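Local coordinates for agarase (Pseudoalteromonas fuliginea, PDB 6XJ9), which probably hydrolyses agarose, the galactan of red algal cell walls, as a family 50 glycoside hydrolase, at residues Asn452-Gly457 and Ile506-Ser511; Gly617-Asp622 and Ser641-Lys646. All blocks are in the same frame, centred on the assembly; numbering follows the deposited sequence.

Interaction 1: Asn452-Gly457 and Ile506-Ser511; sequences NGWIIG and IDNEKS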
ATOM      1  N   ASN A 452     -30.381  11.275 -11.432  1.00 19.03           N
ATOM      2  CA  ASN A 452     -31.262  10.576 -10.515  1.00 20.05           C
ATOM      3  C   ASN A 452     -32.487  11.432 -10.213  1.00 20.50           C
ATOM      4  O   ASN A 452     -32.430  12.655 -10.278  1.00 20.71           O
ATOM      5  CB  ASN A 452     -30.543  10.245  -9.206  1.00 20.47           C
ATOM      6  CG  ASN A 452     -30.314  11.464  -8.341  1.00 20.95           C
ATOM      7  OD1 ASN A 452     -29.329  12.191  -8.511  1.00 22.90           O
ATOM      8  ND2 ASN A 452     -31.232  11.711  -7.426  1.00 19.99           N
ATOM      9  N   GLY A 453     -33.582  10.755  -9.868  1.00 21.43           N
ATOM     10  CA  GLY A 453     -34.716  11.365  -9.191  1.00 22.09           C
ATOM     11  C   GLY A 453     -35.331  10.402  -8.178  1.00 22.26           C
ATOM     12  O   GLY A 453     -35.094   9.197  -8.256  1.00 21.06           O
ATOM     13  N   TRP A 454     -36.055  10.967  -7.199  1.00 21.93           N
ATOM     14  CA  TRP A 454     -36.861  10.236  -6.235  1.00 21.49           C
ATOM     15  C   TRP A 454     -38.325  10.514  -6.542  1.00 21.48           C
ATOM     16  O   TRP A 454     -38.708  11.676  -6.637  1.00 21.42           O
ATOM     17  CB  TRP A 454     -36.593  10.735  -4.808  1.00 23.99           C
ATOM     18  CG  TRP A 454     -35.181  10.680  -4.323  1.00 25.47           C
ATOM     19  CD1 TRP A 454     -34.274  11.703  -4.300  1.00 25.69           C
ATOM     20  CD2 TRP A 454     -34.528   9.545  -3.733  1.00 26.84           C
ATOM     21  NE1 TRP A 454     -33.090  11.274  -3.764  1.00 27.21           N
ATOM     22  CE2 TRP A 454     -33.213   9.952  -3.411  1.00 26.87           C
ATOM     23  CE3 TRP A 454     -34.919   8.225  -3.464  1.00 26.32           C
ATOM     24  CZ2 TRP A 454     -32.297   9.088  -2.812  1.00 27.21           C
ATOM     25  CZ3 TRP A 454     -34.010   7.372  -2.879  1.00 26.62           C
ATOM     26  CH2 TRP A 454     -32.713   7.798  -2.565  1.00 26.99           C
ATOM     27  N   ILE A 455     -39.146   9.462  -6.635  1.00 20.51           N
ATOM     28  CA  ILE A 455     -40.584   9.654  -6.752  1.00 20.40           C
ATOM     29  C   ILE A 455     -41.193   9.737  -5.352  1.00 22.30           C
ATOM     30  O   ILE A 455     -41.228   8.753  -4.606  1.00 21.99           O
ATOM     31  CB  ILE A 455     -41.253   8.587  -7.639  1.00 19.41           C
ATOM     32  CG1 ILE A 455     -40.648   8.600  -9.050  1.00 19.17           C
ATOM     33  CG2 ILE A 455     -42.752   8.820  -7.684  1.00 18.47           C
ATOM     34  CD1 ILE A 455     -41.171   7.499  -9.951  1.00 20.12           C
ATOM     35  N   ILE A 456     -41.650  10.947  -5.021  1.00 22.39           N
ATOM     36  CA  ILE A 456     -42.173  11.291  -3.712  1.00 25.83           C
ATOM     37  C   ILE A 456     -43.501  11.998  -3.941  1.00 26.46           C
ATOM     38  O   ILE A 456     -43.650  12.715  -4.925  1.00 27.17           O
ATOM     39  CB  ILE A 456     -41.183  12.205  -2.958  1.00 25.44           C
ATOM     40  CG1 ILE A 456     -39.850  11.516  -2.658  1.00 27.46           C
ATOM     41  CG2 ILE A 456     -41.806  12.814  -1.714  1.00 26.52           C
ATOM     42  CD1 ILE A 456     -39.941  10.277  -1.798  1.00 32.15           C
ATOM     43  N   GLY A 457     -44.452  11.804  -3.026  1.00 27.83           N
ATOM     44  CA  GLY A 457     -45.750  12.439  -3.191  1.00 27.94           C
ATOM     45  C   GLY A 457     -46.773  11.970  -2.167  1.00 28.97           C
ATOM     46  O   GLY A 457     -46.445  11.241  -1.232  1.00 27.76           O
ATOM     47  N   ILE A 506     -33.921   6.044 -11.115  1.00 18.32           N
ATOM     48  CA  ILE A 506     -35.072   6.575 -10.400  1.00 17.82           C
ATOM     49  C   ILE A 506     -35.292   5.728  -9.145  1.00 17.68           C
ATOM     50  O   ILE A 506     -35.438   4.511  -9.231  1.00 15.89           O
ATOM     51  CB  ILE A 506     -36.321   6.645 -11.309  1.00 17.65           C
ATOM     52  CG1 ILE A 506     -36.085   7.548 -12.525  1.00 18.52           C
ATOM     53  CG2 ILE A 506     -37.544   7.098 -10.514  1.00 18.03           C
ATOM     54  CD1 ILE A 506     -36.076   9.034 -12.205  1.00 17.28           C
ATOM     55  N   ASP A 507     -35.297   6.395  -7.981  1.00 18.52           N
ATOM     56  CA  ASP A 507     -35.458   5.775  -6.666  1.00 18.59           C
ATOM     57  C   ASP A 507     -34.217   4.952  -6.313  1.00 18.70           C
ATOM     58  O   ASP A 507     -33.271   4.871  -7.098  1.00 18.67           O
ATOM     59  CB  ASP A 507     -36.787   5.009  -6.537  1.00 19.79           C
ATOM     60  CG  ASP A 507     -38.021   5.900  -6.577  1.00 19.53           C
ATOM     61  OD1 ASP A 507     -39.081   5.445  -7.051  1.00 20.06           O
ATOM     62  OD2 ASP A 507     -37.911   7.052  -6.161  1.00 20.33           O
ATOM     63  N   ASN A 508     -34.228   4.325  -5.128  1.00 18.04           N
ATOM     64  CA  ASN A 508     -33.056   3.611  -4.642  1.00 17.94           C
ATOM     65  C   ASN A 508     -33.497   2.688  -3.518  1.00 18.40           C
ATOM     66  O   ASN A 508     -34.086   3.147  -2.544  1.00 19.31           O
ATOM     67  CB  ASN A 508     -31.941   4.583  -4.208  1.00 16.93           C
ATOM     68  CG  ASN A 508     -30.763   3.927  -3.519  1.00 17.68           C
ATOM     69  OD1 ASN A 508     -29.897   3.340  -4.171  1.00 18.46           O
ATOM     70  ND2 ASN A 508     -30.707   4.028  -2.196  1.00 17.82           N
ATOM     71  N   GLU A 509     -33.214   1.388  -3.668  1.00 18.94           N
ATOM     72  CA  GLU A 509     -33.437   0.409  -2.611  1.00 19.88           C
ATOM     73  C   GLU A 509     -34.835   0.552  -2.004  1.00 19.63           C
ATOM     74  O   GLU A 509     -34.992   0.603  -0.786  1.00 18.64           O
ATOM     75  CB  GLU A 509     -32.349   0.489  -1.533  1.00 20.55           C
ATOM     76  CG  GLU A 509     -30.937   0.317  -2.066  1.00 21.60           C
ATOM     77  CD  GLU A 509     -29.879   0.128  -0.989  1.00 23.30           C
ATOM     78  OE1 GLU A 509     -30.196   0.371   0.205  1.00 23.43           O
ATOM     79  OE2 GLU A 509     -28.748  -0.281  -1.343  1.00 22.59           O
ATOM     80  N   LYS A 510     -35.852   0.590  -2.867  1.00 20.03           N
ATOM     81  CA  LYS A 510     -37.233   0.536  -2.417  1.00 22.11           C
ATOM     82  C   LYS A 510     -37.498  -0.817  -1.755  1.00 21.59           C
ATOM     83  O   LYS A 510     -36.896  -1.828  -2.108  1.00 20.52           O
ATOM     84  CB  LYS A 510     -38.189   0.770  -3.593  1.00 22.42           C
ATOM     85  CG  LYS A 510     -38.004   2.106  -4.310  1.00 24.00           C
ATOM     86  CD  LYS A 510     -39.155   2.458  -5.241  1.00 26.17           C
ATOM     87  CE  LYS A 510     -40.376   2.953  -4.496  1.00 26.04           C
ATOM     88  NZ  LYS A 510     -40.076   4.212  -3.775  1.00 27.22           N
ATOM     89  N   SER A 511     -38.428  -0.822  -0.803  1.00 23.01           N
ATOM     90  CA  SER A 511     -38.705  -2.016  -0.020  1.00 25.13           C
ATOM     91  C   SER A 511     -39.697  -2.935  -0.742  1.00 24.69           C
ATOM     92  O   SER A 511     -40.812  -3.140  -0.262  1.00 22.92           O
ATOM     93  CB  SER A 511     -39.200  -1.616   1.347  1.00 29.52           C
ATOM     94  OG  SER A 511     -39.413  -2.765   2.154  1.00 37.40           O
TER
HETATM   95  O   HOH W   1     -38.672   7.400  -3.645  1.00 35.13           O
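The indole of W454 meets N508 obliquely, CH2 of W454 lying 3.7 Å from CB of N508, with ring and amide planes perpendicular; OD1 of that amide is hydrogen-bonded to NE of R619. CE3 of W454 comes obliquely to CA of D507, at 4.1 Å. The second flat group, the carboxylate of D507, reaches across to the 454-455 backbone: OD2 of D507 accepts a hydrogen bond from N of I455 (2.7 Å), on its syn side and 17° out of the carboxylate plane. CG of D507 lies beside its own backbone N (chi1 -66°), turning the carboxylate across the other chain. OD2 of D507 also accepts from a water at 2.7 Å that donates to O of I455, while OD1 is hydrogen-bonded to OH of Y598 and has a long salt bridge to K510. With D507 replaced by an alanine, the buried I455 amide would probably lose its acceptor, and the water and Y598 the oxygens that hold them. CD1 of I455 packs on CG2 of I506 at 3.7 Å, both residues reaching V602 of helix 584-609. G453 pairs with I506 in parallel, and N of D507 donates a nearly straight bond to O of G453 (2.8 Å, 173°). Here two adjacent parallel strands, 449-453 and 501-506, give way at their C-terminal ends to loops, as in the (beta/alpha)8 barrel probable for this catalytic domain.

Interaction 2: Gly617-Asp622 and Ser641-Lys646; sequences GARFPD and SFNAYK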
ATOM      1  N   GLY A 617     -33.184   1.805 -13.994  1.00 15.98           N
ATOM      2  CA  GLY A 617     -33.867   1.064 -12.943  1.00 16.54           C
ATOM      3  C   GLY A 617     -33.802   1.762 -11.590  1.00 16.48           C
ATOM      4  O   GLY A 617     -33.697   2.986 -11.531  1.00 16.72           O
ATOM      5  N   ALA A 618     -33.859   0.963 -10.510  1.00 15.89           N
ATOM      6  CA  ALA A 618     -34.207   1.464  -9.186  1.00 15.78           C
ATOM      7  C   ALA A 618     -33.261   0.954  -8.097  1.00 14.73           C
ATOM      8  O   ALA A 618     -33.578   1.071  -6.917  1.00 16.33           O
ATOM      9  CB  ALA A 618     -35.645   1.112  -8.869  1.00 16.27           C
ATOM     10  N   ARG A 619     -32.120   0.399  -8.500  1.00 14.52           N
ATOM     11  CA  ARG A 619     -30.986   0.112  -7.631  1.00 14.95           C
ATOM     12  C   ARG A 619     -31.404  -0.862  -6.525  1.00 15.16           C
ATOM     13  O   ARG A 619     -31.519  -0.488  -5.350  1.00 13.84           O
ATOM     14  CB  ARG A 619     -30.385   1.413  -7.073  1.00 14.66           C
ATOM     15  CG  ARG A 619     -30.007   2.455  -8.117  1.00 14.19           C
ATOM     16  CD  ARG A 619     -29.900   3.854  -7.517  1.00 14.70           C
ATOM     17  NE  ARG A 619     -28.748   3.994  -6.636  1.00 14.48           N
ATOM     18  CZ  ARG A 619     -27.490   4.041  -7.051  1.00 14.50           C
ATOM     19  NH1 ARG A 619     -27.207   3.948  -8.352  1.00 14.83           N
ATOM     20  NH2 ARG A 619     -26.522   4.188  -6.163  1.00 13.67           N
ATOM     21  N   PHE A 620     -31.667  -2.113  -6.912  1.00 15.96           N
ATOM     22  CA  PHE A 620     -32.135  -3.084  -5.929  1.00 16.79           C
ATOM     23  C   PHE A 620     -30.965  -3.498  -5.044  1.00 17.32           C
ATOM     24  O   PHE A 620     -29.885  -3.758  -5.560  1.00 17.45           O
ATOM     25  CB  PHE A 620     -32.638  -4.363  -6.601  1.00 16.67           C
ATOM     26  CG  PHE A 620     -33.623  -4.204  -7.731  1.00 17.28           C
ATOM     27  CD1 PHE A 620     -34.866  -3.623  -7.522  1.00 17.40           C
ATOM     28  CD2 PHE A 620     -33.333  -4.723  -8.992  1.00 17.44           C
ATOM     29  CE1 PHE A 620     -35.784  -3.533  -8.561  1.00 18.66           C
ATOM     30  CE2 PHE A 620     -34.254  -4.633 -10.031  1.00 18.13           C
ATOM     31  CZ  PHE A 620     -35.475  -4.029  -9.817  1.00 17.65           C
ATOM     32  N   PRO A 621     -31.122  -3.615  -3.703  1.00 18.51           N
ATOM     33  CA  PRO A 621     -30.046  -4.156  -2.874  1.00 19.52           C
ATOM     34  C   PRO A 621     -29.978  -5.668  -3.086  1.00 20.72           C
ATOM     35  O   PRO A 621     -31.004  -6.318  -3.297  1.00 21.96           O
ATOM     36  CB  PRO A 621     -30.502  -3.770  -1.456  1.00 19.94           C
ATOM     37  CG  PRO A 621     -32.006  -3.822  -1.542  1.00 18.98           C
ATOM     38  CD  PRO A 621     -32.313  -3.252  -2.912  1.00 19.01           C
ATOM     39  N   ASP A 622     -28.751  -6.206  -3.072  1.00 20.89           N
ATOM     40  CA  ASP A 622     -28.499  -7.616  -3.317  1.00 20.72           C
ATOM     41  C   ASP A 622     -29.180  -8.456  -2.232  1.00 21.64           C
ATOM     42  O   ASP A 622     -29.480  -9.628  -2.449  1.00 22.72           O
ATOM     43  CB  ASP A 622     -26.995  -7.887  -3.472  1.00 20.05           C
ATOM     44  CG  ASP A 622     -26.180  -7.573  -2.224  1.00 21.42           C
ATOM     45  OD1 ASP A 622     -26.741  -6.954  -1.293  1.00 20.53           O
ATOM     46  OD2 ASP A 622     -24.983  -7.979  -2.175  1.00 21.65           O
ATOM     47  N   SER A 641     -30.053  -2.095 -12.402  1.00 14.73           N
ATOM     48  CA  SER A 641     -29.121  -1.610 -11.394  1.00 14.16           C
ATOM     49  C   SER A 641     -29.353  -2.318 -10.055  1.00 14.78           C
ATOM     50  O   SER A 641     -30.492  -2.603  -9.684  1.00 15.02           O
ATOM     51  CB  SER A 641     -29.224  -0.108 -11.258  1.00 13.60           C
ATOM     52  OG  SER A 641     -30.574   0.273 -11.028  1.00 13.52           O
ATOM     53  N   PHE A 642     -28.245  -2.635  -9.366  1.00 15.41           N
ATOM     54  CA  PHE A 642     -28.218  -3.281  -8.062  1.00 16.31           C
ATOM     55  C   PHE A 642     -27.140  -2.619  -7.204  1.00 16.12           C
ATOM     56  O   PHE A 642     -26.119  -2.198  -7.733  1.00 15.01           O
ATOM     57  CB  PHE A 642     -27.807  -4.752  -8.186  1.00 16.49           C
ATOM     58  CG  PHE A 642     -28.680  -5.597  -9.082  1.00 17.94           C
ATOM     59  CD1 PHE A 642     -28.427  -5.673 -10.445  1.00 17.41           C
ATOM     60  CD2 PHE A 642     -29.749  -6.322  -8.559  1.00 17.45           C
ATOM     61  CE1 PHE A 642     -29.216  -6.471 -11.263  1.00 17.79           C
ATOM     62  CE2 PHE A 642     -30.537  -7.120  -9.376  1.00 17.27           C
ATOM     63  CZ  PHE A 642     -30.274  -7.180 -10.729  1.00 17.87           C
ATOM     64  N   ASN A 643     -27.352  -2.568  -5.877  1.00 15.62           N
ATOM     65  CA  ASN A 643     -26.269  -2.228  -4.961  1.00 15.33           C
ATOM     66  C   ASN A 643     -25.768  -3.526  -4.321  1.00 16.41           C
ATOM     67  O   ASN A 643     -26.567  -4.397  -3.998  1.00 15.80           O
ATOM     68  CB  ASN A 643     -26.701  -1.191  -3.919  1.00 14.61           C
ATOM     69  CG  ASN A 643     -27.166   0.119  -4.519  1.00 15.72           C
ATOM     70  OD1 ASN A 643     -26.745   0.488  -5.614  1.00 15.08           O
ATOM     71  ND2 ASN A 643     -28.034   0.829  -3.813  1.00 15.30           N
ATOM     72  N   ALA A 644     -24.446  -3.690  -4.183  1.00 16.60           N
ATOM     73  CA  ALA A 644     -23.934  -4.941  -3.631  1.00 16.54           C
ATOM     74  C   ALA A 644     -22.666  -4.690  -2.821  1.00 16.75           C
ATOM     75  O   ALA A 644     -21.562  -4.688  -3.362  1.00 17.26           O
ATOM     76  CB  ALA A 644     -23.722  -5.971  -4.720  1.00 17.58           C
ATOM     77  N   TYR A 645     -22.844  -4.469  -1.511  1.00 17.28           N
ATOM     78  CA  TYR A 645     -21.732  -4.325  -0.587  1.00 18.04           C
ATOM     79  C   TYR A 645     -21.271  -5.714  -0.162  1.00 17.98           C
ATOM     80  O   TYR A 645     -21.622  -6.166   0.922  1.00 17.69           O
ATOM     81  CB  TYR A 645     -22.145  -3.507   0.644  1.00 17.29           C
ATOM     82  CG  TYR A 645     -22.430  -2.057   0.353  1.00 18.53           C
ATOM     83  CD1 TYR A 645     -23.713  -1.625   0.057  1.00 17.02           C
ATOM     84  CD2 TYR A 645     -21.414  -1.109   0.387  1.00 18.32           C
ATOM     85  CE1 TYR A 645     -23.968  -0.290  -0.225  1.00 18.85           C
ATOM     86  CE2 TYR A 645     -21.663   0.233   0.125  1.00 19.08           C
ATOM     87  CZ  TYR A 645     -22.947   0.642  -0.181  1.00 19.04           C
ATOM     88  OH  TYR A 645     -23.204   1.968  -0.417  1.00 22.03           O
ATOM     89  N   LYS A 646     -20.491  -6.367  -1.034  1.00 17.76           N
ATOM     90  CA  LYS A 646     -19.816  -7.618  -0.727  1.00 18.78           C
ATOM     91  C   LYS A 646     -18.365  -7.481  -1.170  1.00 19.03           C
ATOM     92  O   LYS A 646     -17.961  -6.414  -1.630  1.00 18.35           O
ATOM     93  CB  LYS A 646     -20.478  -8.825  -1.410  1.00 19.16           C
ATOM     94  CG  LYS A 646     -21.957  -9.034  -1.089  1.00 19.65           C
ATOM     95  CD  LYS A 646     -22.239  -9.259   0.390  1.00 20.70           C
ATOM     96  CE  LYS A 646     -23.699  -9.543   0.683  1.00 22.23           C
ATOM     97  NZ  LYS A 646     -24.517  -8.328   0.493  1.00 25.18           N
TER
HETATM   98  O   HOH W   2     -32.942  -1.785 -10.937  1.00 17.30           O
HETATM   99  O   HOH W   3     -25.505  -4.666  -0.241  1.00 25.64           O
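Chi1 of 53° at S641 sets OG between its backbone N and carbonyl carbon, turned to R619, whose amide N donates to it at 3.0 Å; OG is also hydrogen-bonded to O of L616. D622 adopts a similar rotamer (chi1 63°), and the chain of K646, bent at chi2 and chi4, folds back so that NZ forms a salt bridge with OD2 of D622 at 2.7 Å. OD1 of D622 holds a water that accepts a hydrogen bond from N of Y645. Between these ends the parallel backbones are joined by F620 N to S641 O, N643 N to F620 O (2.8 Å) and D622 N to N643 O. On the face turned to helix 627-634, the edge of F620 points at the face of F642 in an offset edge-to-face pair, centroids 5.7 Å apart; V630 touches both phenylalanine side chains. On the other face OD1 of N643 sits over the R619 guanidinium, 3.7 Å from NH2, but NE of R619 is hydrogen-bonded to OD1 of N508 and NH2 salt-bridged to E668; ND2 of N643 is hydrogen-bonded to OE2 of E509 and OD1 of N508. Strand 620-621, helix 627-634 and strand 640-643 form a beta-alpha-beta crossover, the repeating element of a (beta/alpha)8 barrel.

In the fold
Interactions 1 and 2 follow one another along the chain, their centres about 13 Å apart, yet they meet directly. OD1 of N508 and NE of R619 are 2.8 Å apart, a probable hydrogen bond, and OE2 of E509 lies equally close to ND2 of N643. Beside these polar pairs, O of D507 packs against CD of R619 at 3.5 Å. I506 bonds to G617 through the backbone, and E509, in the loop beyond, to A618 and R619, so the two contacts are tied together. From a neighbouring loop, E668 forms a salt bridge with R619 and a hydrogen bond with Y645; this polar cluster at the C-terminal strand ends is consistent with the active-site end of a clan GH-A barrel.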